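Cupin domain-containing protein (Rhodopseudomonas palustris, PDB 3LAG) is of unknown function but adopts a cupin fold that holds a nickel ion on a histidine triad and binds calcium through acidic side chains. Local coordinates at residues His33-Gly36 / Met37-Val41; Ile12-Asp15 / Glu16-Val19. All coordinates share one frame; numbering follows the deposited sequence. Where two conformers were deposited one is given.

Interaction 1: residues His33-Gly36 / Met37-Val41; sequences HTHG and MDYVV. With NI (nickel (II) ion), chain F; CA (calcium ion), chain D.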
loop_
_atom_site.group_PDB
_atom_site.type_symbol
_atom_site.label_atom_id
_atom_site.label_comp_id
_atom_site.label_asym_id
_atom_site.label_seq_id
_atom_site.Cartn_x
_atom_site.Cartn_y
_atom_site.Cartn_z
ATOM N N HIS B 33 -6.499 -16.431 12.212
ATOM C CA HIS B 33 -6.653 -16.800 10.822
ATOM C C HIS B 33 -5.303 -17.261 10.320
ATOM O O HIS B 33 -4.278 -17.002 10.948
ATOM C CB HIS B 33 -7.176 -15.614 10.003
ATOM C CG HIS B 33 -6.324 -14.389 10.109
ATOM N ND1 HIS B 33 -6.457 -13.475 11.132
ATOM C CD2 HIS B 33 -5.312 -13.940 9.331
ATOM C CE1 HIS B 33 -5.575 -12.506 10.971
ATOM N NE2 HIS B 33 -4.870 -12.765 9.886
ATOM N N THR B 34 -5.311 -17.957 9.197
ATOM C CA THR B 34 -4.077 -18.342 8.545
ATOM C C THR B 34 -3.976 -17.639 7.205
ATOM O O THR B 34 -4.977 -17.260 6.600
ATOM C CB THR B 34 -3.983 -19.861 8.342
ATOM O OG1 THR B 34 -4.923 -20.270 7.339
ATOM C CG2 THR B 34 -4.277 -20.584 9.648
ATOM N N HIS B 35 -2.740 -17.463 6.764
ATOM C CA HIS B 35 -2.441 -16.803 5.510
ATOM C C HIS B 35 -2.045 -17.817 4.468
ATOM O O HIS B 35 -1.054 -18.527 4.633
ATOM C CB HIS B 35 -1.349 -15.777 5.746
ATOM C CG HIS B 35 -1.871 -14.525 6.352
ATOM N ND1 HIS B 35 -2.427 -13.524 5.588
ATOM C CD2 HIS B 35 -1.980 -14.124 7.638
ATOM C CE1 HIS B 35 -2.835 -12.545 6.372
ATOM N NE2 HIS B 35 -2.583 -12.887 7.623
ATOM N N GLY B 36 -2.823 -17.893 3.396
ATOM C CA GLY B 36 -2.522 -18.819 2.326
ATOM C C GLY B 36 -1.768 -18.191 1.172
ATOM O O GLY B 36 -1.416 -18.894 0.225
HETATM N N MSE B 37 -1.526 -16.879 1.262
HETATM C CA MSE B 37 -0.838 -16.128 0.217
HETATM C C MSE B 37 0.255 -15.269 0.831
HETATM O O MSE B 37 0.063 -14.682 1.899
HETATM C CB MSE B 37 -1.818 -15.226 -0.542
HETATM C CG MSE B 37 -2.799 -15.965 -1.428
HETATM SE SE MSE B 37 -4.091 -14.811 -2.209
HETATM C CE MSE B 37 -5.368 -14.806 -0.744
ATOM N N ASP B 38 1.401 -15.196 0.158
ATOM C CA ASP B 38 2.401 -14.190 0.497
ATOM C C ASP B 38 1.734 -12.826 0.423
ATOM O O ASP B 38 0.812 -12.608 -0.379
ATOM C CB ASP B 38 3.565 -14.216 -0.491
ATOM C CG ASP B 38 4.386 -15.492 -0.412
ATOM O OD1 ASP B 38 4.260 -16.294 0.541
ATOM O OD2 ASP B 38 5.193 -15.678 -1.324
ATOM N N TYR B 39 2.208 -11.899 1.240
ATOM C CA TYR B 39 1.572 -10.599 1.293
ATOM C C TYR B 39 2.507 -9.487 1.720
ATOM O O TYR B 39 3.653 -9.724 2.127
ATOM C CB TYR B 39 0.303 -10.627 2.157
ATOM C CG TYR B 39 0.492 -10.919 3.625
ATOM C CD1 TYR B 39 0.487 -9.892 4.564
ATOM C CD2 TYR B 39 0.641 -12.220 4.082
ATOM C CE1 TYR B 39 0.631 -10.150 5.904
ATOM C CE2 TYR B 39 0.788 -12.488 5.429
ATOM C CZ TYR B 39 0.785 -11.451 6.330
ATOM O OH TYR B 39 0.919 -11.723 7.672
ATOM N N VAL B 40 2.000 -8.270 1.577
ATOM C CA VAL B 40 2.678 -7.056 1.981
ATOM C C VAL B 40 1.727 -6.280 2.882
ATOM O O VAL B 40 0.530 -6.183 2.601
ATOM C CB VAL B 40 3.022 -6.186 0.747
ATOM C CG1 VAL B 40 3.563 -4.803 1.151
ATOM C CG2 VAL B 40 3.999 -6.911 -0.174
ATOM N N VAL B 41 2.267 -5.755 3.974
ATOM C CA VAL B 41 1.527 -4.870 4.857
ATOM C C VAL B 41 1.987 -3.442 4.617
ATOM O O VAL B 41 3.191 -3.163 4.608
ATOM C CB VAL B 41 1.785 -5.235 6.337
ATOM C CG1 VAL B 41 1.059 -4.279 7.281
ATOM C CG2 VAL B 41 1.380 -6.680 6.597
HETATM NI NI NI F . -3.233 -11.664 9.229
HETATM CA CA CA D . 6.388 -16.795 -3.085
HETATM O O HOH W 1 -2.418 -14.357 2.975
HETATM O O HOH W 2 7.255 -18.396 -1.477
HETATM O O HOH W 3 7.753 -15.399 -1.323
HETATM O O HOH W 4 -4.752 -10.636 7.760
#
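The phenol ring of Tyr39 lies over one face of the His35 imidazole in an offset stack, with centroids 4.2 Å apart and planes 21° from parallel. Its CE2 sits near the imidazole rim, 3.4 Å from ND1 of His35. At the far end of the same imidazole, NE2 of His35 binds nickel at 2.1 Å, matched by NE2 of His33; His77 and water 4 are further ligands. These two histidines form the H-x-H element of the cupin metal-binding motif, and Tyr39 stands four residues after His35, where many cupins carry a metal-binding glutamate. In the second shell, ND1 of His35 donates in the ring plane to water 1 (2.7 Å), which in turn donates to the Met37 carbonyl, a water bridge across the turn that, with the nickel bond at NE2, should limit rotation of the imidazole. Tyr39 reaches back over the histidine because its CG sits between backbone N and carbonyl carbon (chi1 65°). With an alanine here, His35 would probably lose the cover on that face and its imidazole would be less firmly oriented toward the nickel. Farther out, Asp38 OD2 binds calcium at 2.4 Å alongside Asp15 and Glu16 of the second subunit, while its OD1 accepts from Ala73 N.

Interaction 2: residues Ile12-Asp15 / Glu16-Val19; sequences IDND and EVRV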
loop_
_atom_site.group_PDB
_atom_site.type_symbol
_atom_site.label_atom_id
_atom_site.label_comp_id
_atom_site.label_asym_id
_atom_site.label_seq_id
_atom_site.Cartn_x
_atom_site.Cartn_y
_atom_site.Cartn_z
ATOM N N ILE B 12 -9.394 -3.880 -3.947
ATOM C CA ILE B 12 -9.010 -4.393 -5.256
ATOM C C ILE B 12 -9.027 -5.896 -5.152
ATOM O O ILE B 12 -8.555 -6.473 -4.162
ATOM C CB ILE B 12 -7.567 -3.975 -5.635
ATOM C CG1 ILE B 12 -7.445 -2.458 -5.761
ATOM C CG2 ILE B 12 -7.125 -4.675 -6.920
ATOM C CD1 ILE B 12 -6.017 -1.980 -5.830
ATOM N N ASP B 13 -9.546 -6.563 -6.171
ATOM C CA ASP B 13 -9.460 -8.009 -6.181
ATOM C C ASP B 13 -9.480 -8.479 -7.631
ATOM O O ASP B 13 -10.473 -8.272 -8.347
ATOM C CB ASP B 13 -10.614 -8.638 -5.395
ATOM C CG ASP B 13 -10.419 -10.120 -5.159
ATOM O OD1 ASP B 13 -9.257 -10.552 -4.960
ATOM O OD2 ASP B 13 -11.425 -10.866 -5.195
ATOM N N ASN B 14 -8.386 -9.099 -8.067
ATOM C CA ASN B 14 -8.273 -9.561 -9.445
ATOM C C ASN B 14 -7.400 -10.808 -9.522
ATOM O O ASN B 14 -7.026 -11.378 -8.503
ATOM C CB ASN B 14 -7.802 -8.429 -10.377
ATOM C CG ASN B 14 -6.400 -7.936 -10.057
ATOM O OD1 ASN B 14 -5.531 -8.721 -9.743
ATOM N ND2 ASN B 14 -6.178 -6.630 -10.153
ATOM N N ASP B 15 -7.074 -11.259 -10.723
ATOM C CA ASP B 15 -6.392 -12.539 -10.849
ATOM C C ASP B 15 -4.953 -12.503 -10.333
ATOM O O ASP B 15 -4.332 -13.553 -10.161
ATOM C CB ASP B 15 -6.440 -13.054 -12.293
ATOM C CG ASP B 15 -5.459 -12.335 -13.209
ATOM O OD1 ASP B 15 -5.271 -11.105 -13.057
ATOM O OD2 ASP B 15 -4.865 -13.005 -14.076
ATOM N N GLU B 16 -4.430 -11.305 -10.072
ATOM C CA GLU B 16 -3.057 -11.168 -9.594
ATOM C C GLU B 16 -2.961 -10.791 -8.119
ATOM O O GLU B 16 -1.983 -11.133 -7.441
ATOM C CB GLU B 16 -2.293 -10.117 -10.409
ATOM C CG GLU B 16 -2.370 -10.287 -11.911
ATOM C CD GLU B 16 -1.727 -11.568 -12.400
ATOM O OE1 GLU B 16 -0.964 -12.203 -11.637
ATOM O OE2 GLU B 16 -1.991 -11.943 -13.559
ATOM N N VAL B 17 -3.962 -10.089 -7.607
ATOM C CA VAL B 17 -3.779 -9.475 -6.318
ATOM C C VAL B 17 -5.102 -9.190 -5.615
ATOM O O VAL B 17 -6.129 -8.982 -6.253
ATOM C CB VAL B 17 -2.985 -8.146 -6.512
ATOM C CG1 VAL B 17 -3.811 -7.110 -7.270
ATOM C CG2 VAL B 17 -2.507 -7.578 -5.195
ATOM N N ARG B 18 -5.058 -9.191 -4.289
ATOM C CA ARG B 18 -6.152 -8.676 -3.477
ATOM C C ARG B 18 -5.621 -7.657 -2.483
ATOM O O ARG B 18 -4.655 -7.934 -1.769
ATOM C CB ARG B 18 -6.830 -9.793 -2.703
ATOM C CG ARG B 18 -7.991 -9.297 -1.850
ATOM C CD ARG B 18 -8.700 -10.439 -1.189
ATOM N NE ARG B 18 -9.575 -11.109 -2.142
ATOM C CZ ARG B 18 -10.526 -11.973 -1.809
ATOM N NH1 ARG B 18 -10.728 -12.286 -0.536
ATOM N NH2 ARG B 18 -11.278 -12.525 -2.751
ATOM N N VAL B 19 -6.270 -6.499 -2.426
ATOM C CA VAL B 19 -5.905 -5.428 -1.507
ATOM C C VAL B 19 -7.055 -5.197 -0.539
ATOM O O VAL B 19 -8.159 -4.867 -0.965
ATOM C CB VAL B 19 -5.579 -4.126 -2.255
ATOM C CG1 VAL B 19 -5.178 -3.068 -1.260
ATOM C CG2 VAL B 19 -4.457 -4.354 -3.261
HETATM O O HOH W 5 -3.539 -11.304 -15.366
#
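Arg18 presents the edge of its guanidinium to Asp13 in a side-on salt bridge, NE to OD1 and NH2 to OD2. NE of Arg18 points straight at OD1 of Asp13, 2.9 Å away and in the guanidinium plane, with an angle of 178° at the hydrogen. The carboxylate is turned steeply against that plane, by 75°, and both nitrogens come at its oxygens from above its plane. The second bond, NH2 of Arg18 to OD2 of Asp13 at 3.0 Å, is more bent. OD1 also makes a salt bridge with Lys95, a second cation on this aspartate.

A second flat group, the Asn14 amide, works at the turn. With CG between the backbone N and carbonyl carbon (chi1 64°), its OD1 folds over the chain and accepts from Glu16 N at 2.8 Å, an Asx turn, and from Val17 N at 3.0 Å. In the backbone, Asn14 N donates to Val17 O, and Val17 N returns a weak bond to Asn14 O; this closes a two-residue hairpin loop, Asp15-Glu16, with type I turn angles. Both loop residues are known calcium ligands; their side chains run alongside each other in the modelled conformers, each of which has an alternate, so the closeness of the two carboxylates is uncertain.

On the face away from the salt bridge, Ile12 and Val19 run alongside each other as a hydrogen-bonded antiparallel pair, CD1 of Ile12 lying 3.8 Å from CG2 of Val19. Ile12 CG2 also meets CG1 of Val17. The hairpin thus joins strands 4-13 and 17-24, with strand 87-94 next to the latter: Val17 packs on Ile92 and Leu94, Val19 on Leu90, and Ile12 and Val19 reach Ser68 of the second subunit.

In the fold
Interaction 2 comes first along the chain, at the hairpin between strands 4-13 and 17-24; interaction 1 follows at the turn between strands 28-34 and 39-43. Their centres lie about 13 Å apart and their nearest atoms about 6 Å, without touching. Both belong to one mixed sheet, where strand 28-34 neighbours 4-13 on one side, and strand 87-94 lies between 17-24 and 39-43 on the other. Within a subunit, interaction 1 supplies two of the three nickel-binding histidines while interaction 2 shapes a hairpin tip. Across the dimer they combine: Asp15 and Glu16 from the hairpin of one subunit share calcium with Asp38 from the turn of the other, a metal link between subunits.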